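Local coordinates for protein transaminase (Bacillus megaterium, PDB 5G0A) that transfers amino groups with the help of pyridoxal-5'-phosphate, as an S-selective omega-transaminase of the class-III aminotransferase family, at residues 270-275 / 385-390; 245-250 / 285-290; 40-45 / 55-60. One frame throughout, in Å; residues are numbered along the deposited sequence.

Interaction 1 of 3, residues 270-275 / 385-390; sequences EVLTGF and GLLWIV. With PLP (pyridoxal-5'-phosphate), chain K.
E270 OE1 is held by two donors: T273 OG1 gives its hydrogen to it over 2.6 Å, and the backbone N of G283 donates to it as well. The threonine hydroxyl comes in from above the carboxylate plane, 65° out of it, while the other oxygen, OE2, accepts from the backbone N of Y284. With OG1 tied back in this way, the methyl of T273 is left on the side of L387, where CG2 lies 4.1 Å from L387 CD2. The closer apolar contact is one residue earlier, L272 CD2 to L387 CD2 at 3.7 Å. L272 swings CG anti to its own N (chi1 -168°), and the branch then divides the work: CD2 goes to the strand residue, and CD1 stays by the cofactor, 3.5 Å from PLP O3. L272 CB is nearer still to that phenolic oxygen, at 3.3 Å. V271 lies against one face of the pyridine ring, CG1 being 3.6 Å from PLP C4 and CB 3.7 Å from PLP N1. Trimming V271 to an alanine takes away both methyls and would probably leave the ring face by C4, C5 and C6 without its backing, so that the ring could tilt. The turn follows strand 265-269, whose end carries D269 of the cofactor pocket; D269 OD1 also accepts from V271 N. In this fold type I arrangement the buried carboxylate bonds probably help to hold the shape of the turn, while V271 backs the ring and L272 touches both the cofactor oxygen and L387.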
loop_
_atom_site.group_PDB
_atom_site.type_symbol
_atom_site.label_atom_id
_atom_site.label_comp_id
_atom_site.label_asym_id
_atom_site.label_seq_id
_atom_site.Cartn_x
_atom_site.Cartn_y
_atom_site.Cartn_z
ATOM N N GLU B 270 0.359 -24.896 -10.280
ATOM C CA GLU B 270 0.268 -25.957 -11.281
ATOM C C GLU B 270 -0.766 -25.654 -12.346
ATOM O O GLU B 270 -1.235 -26.568 -13.016
ATOM C CB GLU B 270 -0.134 -27.276 -10.610
ATOM C CG GLU B 270 0.944 -27.949 -9.743
ATOM C CD GLU B 270 2.063 -28.603 -10.557
ATOM O OE1 GLU B 270 1.872 -28.909 -11.763
ATOM O OE2 GLU B 270 3.154 -28.832 -9.986
ATOM N N VAL B 271 -1.167 -24.394 -12.488
ATOM C CA VAL B 271 -2.228 -24.102 -13.466
ATOM C C VAL B 271 -1.785 -24.499 -14.861
ATOM O O VAL B 271 -2.572 -25.061 -15.619
ATOM C CB VAL B 271 -2.644 -22.609 -13.455
ATOM C CG1 VAL B 271 -3.549 -22.288 -14.653
ATOM C CG2 VAL B 271 -3.361 -22.289 -12.154
ATOM N N LEU B 272 -0.525 -24.219 -15.199
ATOM C CA LEU B 272 -0.021 -24.635 -16.500
ATOM C C LEU B 272 0.598 -26.037 -16.504
ATOM O O LEU B 272 0.313 -26.834 -17.413
ATOM C CB LEU B 272 0.934 -23.596 -17.084
ATOM C CG LEU B 272 1.292 -23.794 -18.562
ATOM C CD1 LEU B 272 1.310 -22.457 -19.305
ATOM C CD2 LEU B 272 2.618 -24.534 -18.676
ATOM N N THR B 273 1.416 -26.354 -15.505
ATOM C CA THR B 273 2.124 -27.655 -15.533
ATOM C C THR B 273 1.282 -28.842 -15.080
ATOM O O THR B 273 1.739 -30.000 -15.149
ATOM C CB THR B 273 3.405 -27.624 -14.681
ATOM O OG1 THR B 273 3.054 -27.231 -13.347
ATOM C CG2 THR B 273 4.423 -26.651 -15.285
ATOM N N GLY B 274 0.066 -28.570 -14.606
ATOM C CA GLY B 274 -0.785 -29.596 -14.056
ATOM C C GLY B 274 -1.419 -30.523 -15.083
ATOM O O GLY B 274 -1.515 -30.198 -16.263
ATOM N N PHE B 275 -1.857 -31.676 -14.595
ATOM C CA PHE B 275 -2.655 -32.632 -15.382
ATOM C C PHE B 275 -1.978 -33.150 -16.630
ATOM O O PHE B 275 -2.498 -33.042 -17.739
ATOM C CB PHE B 275 -4.101 -32.117 -15.588
ATOM C CG PHE B 275 -4.786 -31.876 -14.287
ATOM C CD1 PHE B 275 -5.277 -32.942 -13.551
ATOM C CD2 PHE B 275 -4.815 -30.579 -13.728
ATOM C CE1 PHE B 275 -5.844 -32.742 -12.303
ATOM C CE2 PHE B 275 -5.382 -30.374 -12.473
ATOM C CZ PHE B 275 -5.915 -31.443 -11.771
ATOM N N GLY B 385 7.192 -34.155 -21.327
ATOM C CA GLY B 385 5.784 -34.317 -21.737
ATOM C C GLY B 385 5.461 -33.481 -22.954
ATOM O O GLY B 385 6.155 -33.563 -23.971
ATOM N N LEU B 386 4.398 -32.671 -22.862
ATOM C CA LEU B 386 4.059 -31.737 -23.929
ATOM C C LEU B 386 4.303 -30.267 -23.526
ATOM O O LEU B 386 3.447 -29.394 -23.728
ATOM C CB LEU B 386 2.593 -31.937 -24.360
ATOM C CG LEU B 386 2.268 -33.083 -25.342
ATOM C CD1 LEU B 386 2.974 -32.904 -26.678
ATOM C CD2 LEU B 386 2.564 -34.453 -24.732
ATOM N N LEU B 387 5.481 -29.991 -22.972
ATOM C CA LEU B 387 5.863 -28.625 -22.635
ATOM C C LEU B 387 7.363 -28.459 -22.900
ATOM O O LEU B 387 8.196 -28.999 -22.164
ATOM C CB LEU B 387 5.533 -28.323 -21.164
ATOM C CG LEU B 387 5.755 -26.867 -20.687
ATOM C CD1 LEU B 387 4.866 -25.872 -21.434
ATOM C CD2 LEU B 387 5.528 -26.773 -19.190
ATOM N N TRP B 388 7.693 -27.729 -23.956
ATOM C CA TRP B 388 9.086 -27.621 -24.395
ATOM C C TRP B 388 9.500 -26.167 -24.562
ATOM O O TRP B 388 8.733 -25.342 -25.064
ATOM C CB TRP B 388 9.334 -28.479 -25.667
ATOM C CG TRP B 388 9.209 -29.946 -25.334
ATOM C CD1 TRP B 388 8.070 -30.694 -25.325
ATOM C CD2 TRP B 388 10.260 -30.816 -24.905
ATOM N NE1 TRP B 388 8.346 -31.972 -24.905
ATOM C CE2 TRP B 388 9.687 -32.073 -24.650
ATOM C CE3 TRP B 388 11.639 -30.654 -24.724
ATOM C CZ2 TRP B 388 10.440 -33.162 -24.216
ATOM C CZ3 TRP B 388 12.380 -31.728 -24.285
ATOM C CH2 TRP B 388 11.786 -32.963 -24.042
ATOM N N ILE B 389 10.700 -25.847 -24.084
ATOM C CA ILE B 389 11.304 -24.567 -24.385
ATOM C C ILE B 389 12.432 -24.823 -25.367
ATOM O O ILE B 389 13.124 -25.829 -25.254
ATOM C CB ILE B 389 11.908 -23.861 -23.145
ATOM C CG1 ILE B 389 12.875 -24.785 -22.402
ATOM C CG2 ILE B 389 10.820 -23.328 -22.222
ATOM C CD1 ILE B 389 14.130 -24.084 -21.924
ATOM N N VAL B 390 12.586 -23.918 -26.326
ATOM C CA VAL B 390 13.705 -23.935 -27.258
ATOM C C VAL B 390 14.305 -22.535 -27.254
ATOM O O VAL B 390 13.648 -21.550 -27.641
ATOM C CB VAL B 390 13.283 -24.309 -28.702
ATOM C CG1 VAL B 390 14.507 -24.355 -29.622
ATOM C CG2 VAL B 390 12.539 -25.641 -28.746
HETATM N N1 PLP K . -0.814 -19.434 -13.277
HETATM C C2 PLP K . -0.094 -19.943 -14.304
HETATM C C2A PLP K . 1.245 -20.596 -14.037
HETATM C C3 PLP K . -0.655 -19.932 -15.676
HETATM O O3 PLP K . -0.001 -20.462 -16.719
HETATM C C4 PLP K . -1.975 -19.319 -15.893
HETATM C C4A PLP K . -2.606 -19.325 -17.285
HETATM C C5 PLP K . -2.628 -18.759 -14.685
HETATM C C6 PLP K . -1.999 -18.826 -13.450
HETATM C C5A PLP K . -3.964 -18.034 -14.759
HETATM O O4P PLP K . -5.023 -18.838 -15.233
HETATM P P PLP K . -6.288 -18.083 -15.903
HETATM O O1P PLP K . -7.227 -19.247 -16.070
HETATM O O2P PLP K . -6.791 -17.000 -14.965
HETATM O O3P PLP K . -5.781 -17.522 -17.205
#

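Interaction 2 of 3, residues 245-250 / 285-290; sequences AMPPYE and QHYGVQ
The ring of Y249 overlaps that of Y287 obliquely, the planes 37° apart and the centroids separated by 5.5 Å, too skewed to count as a stack or as edge-to-face. The two side chains run past each other in opposite directions, and Y249 CE1 comes within 3.8 Å of Y287 CD1. Beyond that overlap H286 O lies at the edge of the Y249 ring, near its plane, 3.6 Å from Y249 CE1. With chi1 at 178° the ring extends away from its own backbone N and out over the other segment. The backbone carbonyl takes part too, Y249 O sitting 3.5 Å from Y287 CD1. These residues lie in the large domain of the class-III aminotransferase fold: 245-250 belongs to the crossover from strand 231-236 through helix 251-262 to its parallel neighbour 265-269, and 285-290 leads on toward strand 293-296. Y287 packs on I252 and P253 at the start of that helix, and H286 CB lies over one face of the Y287 ring, off toward the rim. At the far end Y287 OH is 4.0 Å from P247 CG. The imidazole of H286 turns elsewhere, stacking on Y384 while NE2 is hydrogen-bonded to T278 OG1.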
loop_
_atom_site.group_PDB
_atom_site.type_symbol
_atom_site.label_atom_id
_atom_site.label_comp_id
_atom_site.label_asym_id
_atom_site.label_seq_id
_atom_site.Cartn_x
_atom_site.Cartn_y
_atom_site.Cartn_z
ATOM N N ALA B 245 10.863 -20.878 -19.034
ATOM C CA ALA B 245 12.136 -21.237 -18.411
ATOM C C ALA B 245 12.031 -22.539 -17.632
ATOM O O ALA B 245 10.959 -22.905 -17.141
ATOM C CB ALA B 245 12.636 -20.108 -17.520
ATOM N N MET B 246 13.155 -23.243 -17.550
ATOM C CA MET B 246 13.254 -24.510 -16.844
ATOM C C MET B 246 14.327 -24.343 -15.775
ATOM O O MET B 246 15.411 -23.837 -16.069
ATOM C CB MET B 246 13.672 -25.627 -17.804
ATOM C CG MET B 246 12.567 -26.129 -18.718
ATOM S SD MET B 246 11.332 -27.076 -17.809
ATOM C CE MET B 246 12.238 -28.569 -17.376
ATOM N N PRO B 247 14.037 -24.759 -14.536
ATOM C CA PRO B 247 15.024 -24.536 -13.486
ATOM C C PRO B 247 16.107 -25.619 -13.473
ATOM O O PRO B 247 15.894 -26.703 -14.017
ATOM C CB PRO B 247 14.185 -24.632 -12.215
ATOM C CG PRO B 247 13.105 -25.606 -12.553
ATOM C CD PRO B 247 12.865 -25.507 -14.041
ATOM N N PRO B 248 17.263 -25.329 -12.843
ATOM C CA PRO B 248 18.209 -26.397 -12.546
ATOM C C PRO B 248 17.524 -27.389 -11.624
ATOM O O PRO B 248 16.778 -26.980 -10.723
ATOM C CB PRO B 248 19.330 -25.673 -11.796
ATOM C CG PRO B 248 18.683 -24.453 -11.221
ATOM C CD PRO B 248 17.678 -24.040 -12.258
ATOM N N TYR B 249 17.752 -28.677 -11.854
ATOM C CA TYR B 249 17.076 -29.717 -11.090
ATOM C C TYR B 249 16.982 -29.411 -9.600
ATOM O O TYR B 249 16.004 -29.763 -8.956
ATOM C CB TYR B 249 17.764 -31.084 -11.267
ATOM C CG TYR B 249 17.087 -32.133 -10.426
ATOM C CD1 TYR B 249 15.908 -32.731 -10.860
ATOM C CD2 TYR B 249 17.586 -32.484 -9.165
ATOM C CE1 TYR B 249 15.258 -33.673 -10.085
ATOM C CE2 TYR B 249 16.934 -33.421 -8.375
ATOM C CZ TYR B 249 15.773 -34.010 -8.845
ATOM O OH TYR B 249 15.109 -34.945 -8.085
ATOM N N GLU B 250 18.023 -28.788 -9.049
ATOM C CA GLU B 250 18.149 -28.638 -7.613
ATOM C C GLU B 250 17.303 -27.526 -6.992
ATOM O O GLU B 250 17.100 -27.510 -5.779
ATOM C CB GLU B 250 19.603 -28.395 -7.238
ATOM C CG GLU B 250 20.099 -29.373 -6.195
ATOM C CD GLU B 250 19.832 -30.810 -6.593
ATOM O OE1 GLU B 250 20.332 -31.224 -7.654
ATOM O OE2 GLU B 250 19.110 -31.522 -5.852
ATOM N N GLN B 285 6.073 -33.104 -9.257
ATOM C CA GLN B 285 6.385 -34.536 -9.058
ATOM C C GLN B 285 7.690 -34.992 -9.696
ATOM O O GLN B 285 8.198 -36.082 -9.379
ATOM C CB GLN B 285 5.224 -35.421 -9.518
ATOM C CG GLN B 285 3.995 -35.208 -8.650
ATOM C CD GLN B 285 2.796 -36.011 -9.101
ATOM O OE1 GLN B 285 2.468 -36.073 -10.294
ATOM N NE2 GLN B 285 2.135 -36.632 -8.148
ATOM N N HIS B 286 8.232 -34.182 -10.595
ATOM C CA HIS B 286 9.584 -34.443 -11.098
ATOM C C HIS B 286 10.673 -34.285 -10.048
ATOM O O HIS B 286 11.795 -34.761 -10.263
ATOM C CB HIS B 286 9.904 -33.557 -12.293
ATOM C CG HIS B 286 9.089 -33.880 -13.500
ATOM N ND1 HIS B 286 9.443 -34.871 -14.394
ATOM C CD2 HIS B 286 7.913 -33.374 -13.941
ATOM C CE1 HIS B 286 8.534 -34.938 -15.353
ATOM N NE2 HIS B 286 7.586 -34.048 -15.094
ATOM N N TYR B 287 10.347 -33.640 -8.917
ATOM C CA TYR B 287 11.380 -33.180 -7.964
ATOM C C TYR B 287 11.420 -33.871 -6.597
ATOM O O TYR B 287 12.190 -33.467 -5.717
ATOM C CB TYR B 287 11.311 -31.634 -7.824
ATOM C CG TYR B 287 11.471 -30.980 -9.167
ATOM C CD1 TYR B 287 12.737 -30.848 -9.740
ATOM C CD2 TYR B 287 10.350 -30.585 -9.923
ATOM C CE1 TYR B 287 12.897 -30.303 -10.997
ATOM C CE2 TYR B 287 10.505 -30.043 -11.181
ATOM C CZ TYR B 287 11.780 -29.908 -11.705
ATOM O OH TYR B 287 11.951 -29.379 -12.943
ATOM N N GLY B 288 10.599 -34.893 -6.403
ATOM C CA GLY B 288 10.666 -35.703 -5.172
ATOM C C GLY B 288 10.199 -35.002 -3.904
ATOM O O GLY B 288 10.598 -35.374 -2.794
ATOM N N VAL B 289 9.343 -33.984 -4.068
ATOM C CA VAL B 289 8.878 -33.178 -2.951
ATOM C C VAL B 289 7.367 -32.995 -2.979
ATOM O O VAL B 289 6.688 -33.416 -3.918
ATOM C CB VAL B 289 9.574 -31.789 -2.884
ATOM C CG1 VAL B 289 11.027 -31.933 -2.459
ATOM C CG2 VAL B 289 9.462 -31.035 -4.214
ATOM N N GLN B 290 6.840 -32.406 -1.917
ATOM C CA GLN B 290 5.409 -32.183 -1.805
ATOM C C GLN B 290 5.227 -30.748 -1.307
ATOM O O GLN B 290 5.905 -30.325 -0.355
ATOM C CB GLN B 290 4.764 -33.205 -0.860
ATOM C CG GLN B 290 4.714 -34.614 -1.481
ATOM C CD GLN B 290 4.113 -35.696 -0.590
ATOM O OE1 GLN B 290 3.249 -35.443 0.241
ATOM N NE2 GLN B 290 4.570 -36.939 -0.791
#

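Interaction 3 of 3, residues 40-45 / 55-60; sequences EGDYLI and FFNQLY
D42 and N57 face each other through a water molecule. Their nearest polar atoms, D42 OD1 and N57 ND2, are 4.2 Å apart, too far for a direct bond; the water donates to D42 OD1 at 2.8 Å and accepts from N57 ND2 at 2.9 Å. Beside this bridge L44 packs on Q58, its CD1 3.5 Å from Q58 NE2 and its CD2 also close, so both methyls of the leucine cradle the amide nitrogen. The bend of Q58 at chi2 (-63°) folds its amide back to this place. In the next shell S446 OG bonds D42 OD1 and, weakly, N57 ND2, while N57 OD1 takes hydrogen bonds from R277 NH2 and V62 N. Q58 OE1 accepts from W86 N of the second subunit, whose Y89 packs against both L44 and Q58. Further out, a type II' turn from E40 to Y43 joins strands 38-40 and 43-45 and presents D42, and D54 OD2 fixes Q58 N. The contact joins this N-terminal beta hairpin to segment 55-60 at the subunit interface. With R277 on its oxygen, the N57 amide is probably polarised, making ND2 a better donor to the water beside the buried carboxylate.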
loop_
_atom_site.group_PDB
_atom_site.type_symbol
_atom_site.label_atom_id
_atom_site.label_comp_id
_atom_site.label_asym_id
_atom_site.label_seq_id
_atom_site.Cartn_x
_atom_site.Cartn_y
_atom_site.Cartn_z
ATOM N N GLU B 40 -10.987 -29.880 -33.317
ATOM C CA GLU B 40 -10.973 -31.326 -33.212
ATOM C C GLU B 40 -9.554 -31.810 -32.992
ATOM O O GLU B 40 -8.685 -31.533 -33.799
ATOM C CB GLU B 40 -11.558 -31.943 -34.505
ATOM C CG GLU B 40 -11.495 -33.466 -34.547
ATOM C CD GLU B 40 -11.753 -34.034 -35.936
ATOM O OE1 GLU B 40 -10.813 -34.054 -36.757
ATOM O OE2 GLU B 40 -12.896 -34.472 -36.201
ATOM N N GLY B 41 -9.339 -32.545 -31.905
ATOM C CA GLY B 41 -8.023 -33.085 -31.577
ATOM C C GLY B 41 -6.987 -31.984 -31.435
ATOM O O GLY B 41 -7.095 -31.143 -30.554
ATOM N N ASP B 42 -6.001 -31.960 -32.329
ATOM C CA ASP B 42 -4.996 -30.889 -32.318
ATOM C C ASP B 42 -5.207 -29.817 -33.379
ATOM O O ASP B 42 -4.331 -28.995 -33.640
ATOM C CB ASP B 42 -3.582 -31.486 -32.381
ATOM C CG ASP B 42 -3.197 -32.121 -31.087
ATOM O OD1 ASP B 42 -2.945 -31.381 -30.106
ATOM O OD2 ASP B 42 -3.192 -33.363 -31.025
ATOM N N TYR B 43 -6.407 -29.800 -33.952
ATOM C CA TYR B 43 -6.714 -28.919 -35.068
ATOM C C TYR B 43 -7.794 -27.858 -34.798
ATOM O O TYR B 43 -8.781 -28.124 -34.117
ATOM C CB TYR B 43 -7.089 -29.762 -36.302
ATOM C CG TYR B 43 -5.868 -30.371 -36.947
ATOM C CD1 TYR B 43 -5.361 -31.600 -36.520
ATOM C CD2 TYR B 43 -5.214 -29.702 -37.974
ATOM C CE1 TYR B 43 -4.226 -32.145 -37.110
ATOM C CE2 TYR B 43 -4.082 -30.240 -38.566
ATOM C CZ TYR B 43 -3.601 -31.458 -38.136
ATOM O OH TYR B 43 -2.449 -31.965 -38.741
ATOM N N LEU B 44 -7.558 -26.663 -35.332
ATOM C CA LEU B 44 -8.559 -25.605 -35.424
ATOM C C LEU B 44 -9.065 -25.579 -36.869
ATOM O O LEU B 44 -8.281 -25.722 -37.806
ATOM C CB LEU B 44 -7.936 -24.246 -35.092
ATOM C CG LEU B 44 -6.982 -24.248 -33.874
ATOM C CD1 LEU B 44 -6.401 -22.855 -33.651
ATOM C CD2 LEU B 44 -7.636 -24.803 -32.603
ATOM N N ILE B 45 -10.367 -25.379 -37.031
ATOM C CA ILE B 45 -10.975 -25.393 -38.359
ATOM C C ILE B 45 -11.593 -24.018 -38.571
ATOM O O ILE B 45 -12.418 -23.572 -37.791
ATOM C CB ILE B 45 -12.019 -26.528 -38.519
ATOM C CG1 ILE B 45 -11.365 -27.914 -38.387
ATOM C CG2 ILE B 45 -12.718 -26.453 -39.882
ATOM C CD1 ILE B 45 -11.359 -28.494 -36.994
ATOM N N PHE B 55 0.202 -26.105 -32.257
ATOM C CA PHE B 55 1.245 -26.471 -31.307
ATOM C C PHE B 55 1.498 -25.387 -30.246
ATOM O O PHE B 55 2.600 -25.287 -29.689
ATOM C CB PHE B 55 2.530 -26.987 -32.004
ATOM C CG PHE B 55 2.599 -28.488 -32.085
ATOM C CD1 PHE B 55 1.567 -29.212 -32.687
ATOM C CD2 PHE B 55 3.681 -29.190 -31.544
ATOM C CE1 PHE B 55 1.600 -30.600 -32.749
ATOM C CE2 PHE B 55 3.731 -30.583 -31.619
ATOM C CZ PHE B 55 2.684 -31.289 -32.213
ATOM N N PHE B 56 0.459 -24.586 -29.980
ATOM C CA PHE B 56 0.342 -23.862 -28.700
ATOM C C PHE B 56 -0.640 -24.554 -27.762
ATOM O O PHE B 56 -0.656 -24.228 -26.560
ATOM C CB PHE B 56 -0.139 -22.436 -28.901
ATOM C CG PHE B 56 0.827 -21.574 -29.652
ATOM C CD1 PHE B 56 1.874 -20.949 -28.999
ATOM C CD2 PHE B 56 0.681 -21.391 -31.026
ATOM C CE1 PHE B 56 2.771 -20.158 -29.697
ATOM C CE2 PHE B 56 1.567 -20.594 -31.732
ATOM C CZ PHE B 56 2.619 -19.977 -31.064
ATOM N N ASN B 57 -1.462 -25.476 -28.300
ATOM C CA ASN B 57 -2.580 -26.096 -27.544
ATOM C C ASN B 57 -3.392 -24.948 -26.902
ATOM O O ASN B 57 -3.752 -24.997 -25.720
ATOM C CB ASN B 57 -2.039 -27.104 -26.498
ATOM C CG ASN B 57 -3.073 -28.120 -26.038
ATOM O OD1 ASN B 57 -3.187 -28.391 -24.846
ATOM N ND2 ASN B 57 -3.813 -28.723 -26.987
ATOM N N GLN B 58 -3.678 -23.938 -27.722
ATOM C CA GLN B 58 -4.251 -22.624 -27.304
ATOM C C GLN B 58 -3.340 -21.888 -26.321
ATOM O O GLN B 58 -2.494 -21.114 -26.742
ATOM C CB GLN B 58 -5.690 -22.760 -26.769
ATOM C CG GLN B 58 -6.644 -23.202 -27.891
ATOM C CD GLN B 58 -6.704 -22.143 -28.974
ATOM O OE1 GLN B 58 -7.185 -21.048 -28.747
ATOM N NE2 GLN B 58 -6.200 -22.470 -30.169
ATOM N N LEU B 59 -3.533 -22.137 -25.027
ATOM C CA LEU B 59 -2.676 -21.569 -23.985
ATOM C C LEU B 59 -2.151 -22.711 -23.135
ATOM O O LEU B 59 -2.199 -22.650 -21.905
ATOM C CB LEU B 59 -3.459 -20.531 -23.145
ATOM C CG LEU B 59 -3.934 -19.303 -23.949
ATOM C CD1 LEU B 59 -4.910 -18.456 -23.128
ATOM C CD2 LEU B 59 -2.759 -18.448 -24.421
ATOM N N TYR B 60 -1.650 -23.762 -23.799
ATOM C CA TYR B 60 -1.128 -24.950 -23.118
ATOM C C TYR B 60 -2.180 -25.499 -22.189
ATOM O O TYR B 60 -1.890 -25.846 -21.054
ATOM C CB TYR B 60 0.182 -24.603 -22.371
ATOM C CG TYR B 60 1.069 -23.774 -23.266
ATOM C CD1 TYR B 60 1.849 -24.386 -24.235
ATOM C CD2 TYR B 60 1.047 -22.376 -23.216
ATOM C CE1 TYR B 60 2.619 -23.635 -25.116
ATOM C CE2 TYR B 60 1.815 -21.614 -24.092
ATOM C CZ TYR B 60 2.589 -22.250 -25.035
ATOM O OH TYR B 60 3.367 -21.522 -25.902
HETATM O O HOH W 1 -3.412 -28.590 -29.901
#

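Overall arrangement
Interaction 1 sits between the other two, directly at the cofactor, which is also hydrogen-bonded to S122 and G121 of the same chain and to T330 of the second subunit. It touches interaction 2, 13 Å away between centres, where I389 CG1 packs 3.9 Å from M246 CG. On another flank, with centres 14 Å apart, L272 CD1 meets Y60 CB of interaction 3, also at 3.9 Å. R277 adds a polar tie, binding L386 O in interaction 1 and N57 OD1 in interaction 3. Interactions 2 and 3 do not meet: their centres are 27 Å apart and their nearest atoms about 10 Å. The side chains of P247 and Q58 lie about 13 Å and 11 Å from PLP.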